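Long-range contacts in putative NADH-flavin reductase (Streptococcus pneumoniae TIGR4, PDB 4R01), which probably binds NAD(P)H through a Rossmann fold and may act as an NADH-flavin reductase: residues 102-107 and 204-209; 143-148 and 199-204. All coordinates share one frame; numbering follows the deposited sequence.

Interaction 1 of 2, residues 102-107 and 204-209; sequences GSLYID and RISLLE
The backbone oxygen of Ser103 is gripped by both terminal nitrogens of the Arg204 guanidinium. The bond from Arg204 NH2 to Ser103 O is 3.0 Å long, and its N-H...O angle of 142° is moderately bent. It approaches from above the carbonyl plane, 42° out of it, while the oxygen stays close to the guanidinium plane. The second bond, from Arg204 NH1 to Ser103 O, is weak. The arginine thus forks around one oxygen.

The Arg204 chain bends at chi3 before its guanidinium meets the loop. Leu104 lies over one face of the guanidinium: its CD2 is 3.8 Å from Arg204 CZ, above the centre of the group. The same methyl reaches the strand itself, with Leu104 CD2 3.9 Å from Ser206 CB. Tyr105 meets the edge of the guanidinium, where its CD2 is 3.3 Å from Arg204 NH2. The tyrosine ring is turned 90° to the guanidinium plane.

Two outside groups complete the polar setting. Arg204 NE forms a salt bridge with Glu170, and Ser206 OG is hydrogen-bonded to the backbone oxygen of Gly169. Leu135 of helix 125-138 also packs on Arg204.

The contact joins the loop after strand 94-98 to strand 203-209. It is largely buried. Arg204 contributes the largest share, close to half the buried area. The forked bonds and the salt bridge would limit rotation of the guanidinium, and Glu170 probably offsets its charge. A loop carbonyl and an acidic side chain thus share one buried cation.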
loop_
_atom_site.group_PDB
_atom_site.type_symbol
_atom_site.label_atom_id
_atom_site.label_comp_id
_atom_site.label_asym_id
_atom_site.label_seq_id
_atom_site.Cartn_x
_atom_site.Cartn_y
_atom_site.Cartn_z
ATOM N N GLY A 102 -1.042 6.033 15.348
ATOM C CA GLY A 102 -1.620 4.700 15.374
ATOM C C GLY A 102 -3.093 4.635 15.742
ATOM O O GLY A 102 -3.774 3.661 15.420
ATOM N N SER A 103 -3.588 5.674 16.410
ATOM C CA SER A 103 -4.964 5.693 16.899
ATOM C C SER A 103 -5.924 6.351 15.914
ATOM O O SER A 103 -7.115 6.485 16.195
ATOM C CB SER A 103 -5.040 6.419 18.241
ATOM O OG SER A 103 -4.711 7.789 18.087
ATOM N N LEU A 104 -5.400 6.786 14.775
ATOM C CA LEU A 104 -6.224 7.382 13.730
ATOM C C LEU A 104 -7.157 6.337 13.131
ATOM O O LEU A 104 -6.759 5.194 12.914
ATOM C CB LEU A 104 -5.346 8.002 12.640
ATOM C CG LEU A 104 -4.590 9.270 13.043
ATOM C CD1 LEU A 104 -3.484 9.591 12.047
ATOM C CD2 LEU A 104 -5.554 10.443 13.181
ATOM N N TYR A 105 -8.401 6.730 12.877
ATOM C CA TYR A 105 -9.373 5.849 12.233
ATOM C C TYR A 105 -9.080 5.707 10.742
ATOM O O TYR A 105 -8.655 6.662 10.092
ATOM C CB TYR A 105 -10.797 6.371 12.437
ATOM C CG TYR A 105 -11.235 6.421 13.882
ATOM C CD1 TYR A 105 -11.805 5.313 14.492
ATOM C CD2 TYR A 105 -11.084 7.578 14.635
ATOM C CE1 TYR A 105 -12.212 5.354 15.813
ATOM C CE2 TYR A 105 -11.486 7.628 15.957
ATOM C CZ TYR A 105 -12.050 6.514 16.541
ATOM O OH TYR A 105 -12.453 6.562 17.857
ATOM N N ILE A 106 -9.319 4.516 10.204
ATOM C CA ILE A 106 -9.023 4.234 8.804
ATOM C C ILE A 106 -10.022 4.882 7.839
ATOM O O ILE A 106 -9.670 5.198 6.702
ATOM C CB ILE A 106 -8.989 2.717 8.535
ATOM C CG1 ILE A 106 -10.338 2.086 8.869
ATOM C CG2 ILE A 106 -7.891 2.054 9.344
ATOM C CD1 ILE A 106 -10.422 0.633 8.517
ATOM N N ASP A 107 -11.259 5.079 8.287
ATOM C CA ASP A 107 -12.280 5.680 7.431
ATOM C C ASP A 107 -13.431 6.290 8.229
ATOM O O ASP A 107 -13.391 6.340 9.460
ATOM C CB ASP A 107 -12.821 4.648 6.432
ATOM C CG ASP A 107 -13.307 3.372 7.100
ATOM O OD1 ASP A 107 -14.069 3.454 8.084
ATOM O OD2 ASP A 107 -12.924 2.279 6.637
ATOM N N ARG A 204 -9.613 15.334 18.967
ATOM C CA ARG A 204 -8.292 15.106 18.400
ATOM C C ARG A 204 -8.144 15.671 16.996
ATOM O O ARG A 204 -9.002 15.467 16.137
ATOM C CB ARG A 204 -7.952 13.616 18.357
ATOM C CG ARG A 204 -6.782 13.355 17.419
ATOM C CD ARG A 204 -6.440 11.907 17.271
ATOM N NE ARG A 204 -7.519 11.130 16.679
ATOM C CZ ARG A 204 -7.428 9.828 16.463
ATOM N NH1 ARG A 204 -6.301 9.201 16.773
ATOM N NH2 ARG A 204 -8.440 9.158 15.934
ATOM N N ILE A 205 -7.037 16.370 16.773
ATOM C CA ILE A 205 -6.654 16.793 15.438
ATOM C C ILE A 205 -5.424 16.015 14.986
ATOM O O ILE A 205 -4.759 15.368 15.797
ATOM C CB ILE A 205 -6.355 18.296 15.388
ATOM C CG1 ILE A 205 -5.248 18.643 16.387
ATOM C CG2 ILE A 205 -7.615 19.091 15.686
ATOM C CD1 ILE A 205 -4.890 20.111 16.413
ATOM N N SER A 206 -5.124 16.076 13.692
ATOM C CA SER A 206 -3.936 15.419 13.157
ATOM C C SER A 206 -3.189 16.348 12.204
ATOM O O SER A 206 -3.792 17.214 11.566
ATOM C CB SER A 206 -4.311 14.114 12.448
ATOM O OG SER A 206 -5.288 14.341 11.448
ATOM N N LEU A 207 -1.875 16.163 12.114
ATOM C CA LEU A 207 -1.029 17.031 11.301
ATOM C C LEU A 207 -0.186 16.229 10.313
ATOM O O LEU A 207 0.168 15.082 10.585
ATOM C CB LEU A 207 -0.126 17.881 12.198
ATOM C CG LEU A 207 -0.850 18.847 13.136
ATOM C CD1 LEU A 207 0.127 19.474 14.124
ATOM C CD2 LEU A 207 -1.556 19.919 12.328
ATOM N N LEU A 208 0.131 16.836 9.170
ATOM C CA LEU A 208 0.926 16.164 8.144
ATOM C C LEU A 208 1.460 17.167 7.130
ATOM O O LEU A 208 0.930 18.268 7.006
ATOM C CB LEU A 208 0.090 15.067 7.466
ATOM C CG LEU A 208 -1.183 15.348 6.650
ATOM C CD1 LEU A 208 -0.894 15.617 5.164
ATOM C CD2 LEU A 208 -2.229 14.248 6.848
ATOM N N GLU A 209 2.521 16.785 6.423
ATOM C CA GLU A 209 3.225 17.685 5.507
ATOM C C GLU A 209 2.434 17.968 4.229
ATOM O O GLU A 209 1.606 17.157 3.817
ATOM C CB GLU A 209 4.592 17.100 5.142
ATOM C CG GLU A 209 5.530 18.047 4.408
ATOM C CD GLU A 209 6.757 17.339 3.870
ATOM O OE1 GLU A 209 7.290 17.770 2.824
ATOM O OE2 GLU A 209 7.186 16.345 4.489
#

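Interaction 2 of 2, residues 143-148 and 199-204; sequences NLNWTF and HHIKER
The Trp146 indole lays one face on the backbone of Lys202 and Glu203. Lys202 CA sits 3.7 Å from the centroid of the five-membered ring, 16° off the normal, in a CH-pi contact. Glu203 N lies over the same face, nearer the rim. At the edge of the indole, near its plane, is Phe148 N. The Phe148 ring instead meets Arg204 at its edge, with Phe148 CD2 3.8 Å from Arg204 CD. These two side chains run side by side and point the same way.

Backbone and side-chain hydrogen bonds join the two segments beside the indole. Lys202 N donates to Trp146 O at 2.7 Å, nearly along the C=O axis. Thr147 OG1 donates to His200 O at 2.6 Å, in the carbonyl plane. Thr147 OG1 is also hydrogen-bonded to Arg94 NH2 of strand 94-98. A weak bond runs from Phe148 N to Glu203 O, and Thr147 CA adds a CA-H...O contact of 3.4 Å to Glu203 O.

The Lys202 chain is extended beyond CG and crosses the indole at about a right angle. Its CG is 3.3 Å from Leu144 O, and its NZ is hydrogen-bonded to the backbone oxygen of Asn142. Asn145 OD1 is 3.8 Å from Ile201 CG2, while its ND2 is hydrogen-bonded to the backbone oxygen of Gln92.

Here the loop after helix 184-196 leads into strand 203-209, which runs parallel to strand 145-150 in the parallel part of the sheet, an arrangement typical of Rossmann folds.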
loop_
_atom_site.group_PDB
_atom_site.type_symbol
_atom_site.label_atom_id
_atom_site.label_comp_id
_atom_site.label_asym_id
_atom_site.label_seq_id
_atom_site.Cartn_x
_atom_site.Cartn_y
_atom_site.Cartn_z
ATOM N N ASN A 143 -14.699 17.414 32.070
ATOM C CA ASN A 143 -14.394 18.770 32.514
ATOM C C ASN A 143 -12.953 19.180 32.234
ATOM O O ASN A 143 -12.388 20.015 32.941
ATOM C CB ASN A 143 -14.692 18.911 34.005
ATOM C CG ASN A 143 -16.102 18.488 34.355
ATOM O OD1 ASN A 143 -16.327 17.375 34.832
ATOM N ND2 ASN A 143 -17.063 19.371 34.113
ATOM N N LEU A 144 -12.365 18.592 31.199
ATOM C CA LEU A 144 -10.997 18.910 30.813
ATOM C C LEU A 144 -10.945 19.434 29.383
ATOM O O LEU A 144 -11.445 18.791 28.459
ATOM C CB LEU A 144 -10.098 17.680 30.951
ATOM C CG LEU A 144 -8.619 17.881 30.616
ATOM C CD1 LEU A 144 -7.980 18.880 31.571
ATOM C CD2 LEU A 144 -7.876 16.555 30.647
ATOM N N ASN A 145 -10.343 20.606 29.205
ATOM C CA ASN A 145 -10.186 21.189 27.878
ATOM C C ASN A 145 -8.978 20.602 27.158
ATOM O O ASN A 145 -7.957 21.269 26.998
ATOM C CB ASN A 145 -10.056 22.708 27.972
ATOM C CG ASN A 145 -11.299 23.363 28.537
ATOM O OD1 ASN A 145 -12.414 22.883 28.334
ATOM N ND2 ASN A 145 -11.112 24.464 29.256
ATOM N N TRP A 146 -9.105 19.353 26.720
ATOM C CA TRP A 146 -7.984 18.631 26.130
ATOM C C TRP A 146 -7.994 18.676 24.608
ATOM O O TRP A 146 -9.038 18.854 23.986
ATOM C CB TRP A 146 -7.987 17.172 26.601
ATOM C CG TRP A 146 -9.222 16.405 26.216
ATOM C CD1 TRP A 146 -10.369 16.280 26.944
ATOM C CD2 TRP A 146 -9.427 15.654 25.011
ATOM N NE1 TRP A 146 -11.276 15.499 26.268
ATOM C CE2 TRP A 146 -10.724 15.103 25.082
ATOM C CE3 TRP A 146 -8.644 15.397 23.884
ATOM C CZ2 TRP A 146 -11.252 14.309 24.064
ATOM C CZ3 TRP A 146 -9.173 14.608 22.874
ATOM C CH2 TRP A 146 -10.464 14.073 22.973
ATOM N N THR A 147 -6.814 18.516 24.018
ATOM C CA THR A 147 -6.688 18.382 22.575
ATOM C C THR A 147 -5.543 17.432 22.240
ATOM O O THR A 147 -4.376 17.736 22.490
ATOM C CB THR A 147 -6.457 19.741 21.882
ATOM O OG1 THR A 147 -7.579 20.598 22.122
ATOM C CG2 THR A 147 -6.295 19.551 20.380
ATOM N N PHE A 148 -5.897 16.276 21.687
ATOM C CA PHE A 148 -4.925 15.272 21.274
ATOM C C PHE A 148 -4.411 15.601 19.878
ATOM O O PHE A 148 -5.193 15.698 18.932
ATOM C CB PHE A 148 -5.562 13.881 21.294
ATOM C CG PHE A 148 -4.576 12.756 21.445
ATOM C CD1 PHE A 148 -4.038 12.454 22.688
ATOM C CD2 PHE A 148 -4.203 11.991 20.352
ATOM C CE1 PHE A 148 -3.138 11.417 22.837
ATOM C CE2 PHE A 148 -3.302 10.949 20.494
ATOM C CZ PHE A 148 -2.771 10.661 21.741
ATOM N N HIS A 199 -9.531 26.157 17.376
ATOM C CA HIS A 199 -10.889 25.713 17.429
ATOM C C HIS A 199 -11.148 24.596 18.407
ATOM O O HIS A 199 -12.075 24.655 19.179
ATOM C CB HIS A 199 -11.315 25.274 16.024
ATOM C CG HIS A 199 -11.195 26.356 15.004
ATOM N ND1 HIS A 199 -12.108 27.381 14.894
ATOM C CD2 HIS A 199 -10.248 26.598 14.072
ATOM C CE1 HIS A 199 -11.735 28.201 13.932
ATOM N NE2 HIS A 199 -10.609 27.748 13.417
ATOM N N HIS A 200 -10.278 23.599 18.395
ATOM C CA HIS A 200 -10.626 22.236 18.723
ATOM C C HIS A 200 -10.473 21.771 20.136
ATOM O O HIS A 200 -9.468 21.222 20.508
ATOM C CB HIS A 200 -9.829 21.307 17.837
ATOM C CG HIS A 200 -9.843 21.689 16.406
ATOM N ND1 HIS A 200 -8.954 22.582 15.872
ATOM C CD2 HIS A 200 -10.632 21.292 15.391
ATOM C CE1 HIS A 200 -9.195 22.724 14.589
ATOM N NE2 HIS A 200 -10.209 21.952 14.273
ATOM N N ILE A 201 -11.534 21.885 20.893
ATOM C CA ILE A 201 -11.500 21.578 22.316
ATOM C C ILE A 201 -12.197 20.246 22.581
ATOM O O ILE A 201 -13.268 19.980 22.034
ATOM C CB ILE A 201 -12.169 22.690 23.144
ATOM C CG1 ILE A 201 -11.624 24.059 22.728
ATOM C CG2 ILE A 201 -11.963 22.452 24.633
ATOM C CD1 ILE A 201 -10.119 24.185 22.857
ATOM N N LYS A 202 -11.573 19.416 23.416
ATOM C CA LYS A 202 -12.075 18.079 23.741
ATOM C C LYS A 202 -12.230 17.207 22.495
ATOM O O LYS A 202 -13.219 16.491 22.345
ATOM C CB LYS A 202 -13.408 18.165 24.490
ATOM C CG LYS A 202 -13.362 19.006 25.755
ATOM C CD LYS A 202 -14.696 18.967 26.476
ATOM C CE LYS A 202 -14.754 19.979 27.601
ATOM N NZ LYS A 202 -16.065 19.923 28.298
ATOM N N GLU A 203 -11.245 17.271 21.606
ATOM C CA GLU A 203 -11.226 16.419 20.424
ATOM C C GLU A 203 -9.801 16.255 19.907
ATOM O O GLU A 203 -8.883 16.938 20.364
ATOM C CB GLU A 203 -12.134 16.987 19.332
ATOM C CG GLU A 203 -11.903 18.453 19.011
ATOM C CD GLU A 203 -12.732 18.928 17.830
ATOM O OE1 GLU A 203 -12.524 18.415 16.710
ATOM O OE2 GLU A 203 -13.597 19.808 18.023
ATOM N N ARG A 204 -9.613 15.334 18.967
ATOM C CA ARG A 204 -8.292 15.106 18.400
ATOM C C ARG A 204 -8.144 15.671 16.996
ATOM O O ARG A 204 -9.002 15.467 16.137
ATOM C CB ARG A 204 -7.952 13.616 18.357
ATOM C CG ARG A 204 -6.782 13.355 17.419
ATOM C CD ARG A 204 -6.440 11.907 17.271
ATOM N NE ARG A 204 -7.519 11.130 16.679
ATOM C CZ ARG A 204 -7.428 9.828 16.463
ATOM N NH1 ARG A 204 -6.301 9.201 16.773
ATOM N NH2 ARG A 204 -8.440 9.158 15.934
#

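From the N terminus, the chain forms five parallel strands before reaching residues 102-107, in the loop after strand 94-98. It then passes through helix 125-138 into residues 143-148 and strand 145-150. Strands 154-156, 165-168 and 181-183 and helix 184-196 follow. Residues 199-204 return to strand 145-150 and close the loop of interaction 2. The strand continues through 204-209 and meets residues 102-107, closing the wider loop of interaction 1. Interaction 2 is therefore nested within interaction 1. They share Arg204. Ile205 N, 2.9 Å from Phe148 O in a probable hydrogen bond, continues the pairing. Together they tie strand 203-209 to strand 145-150 and to the loop after strand 94-98.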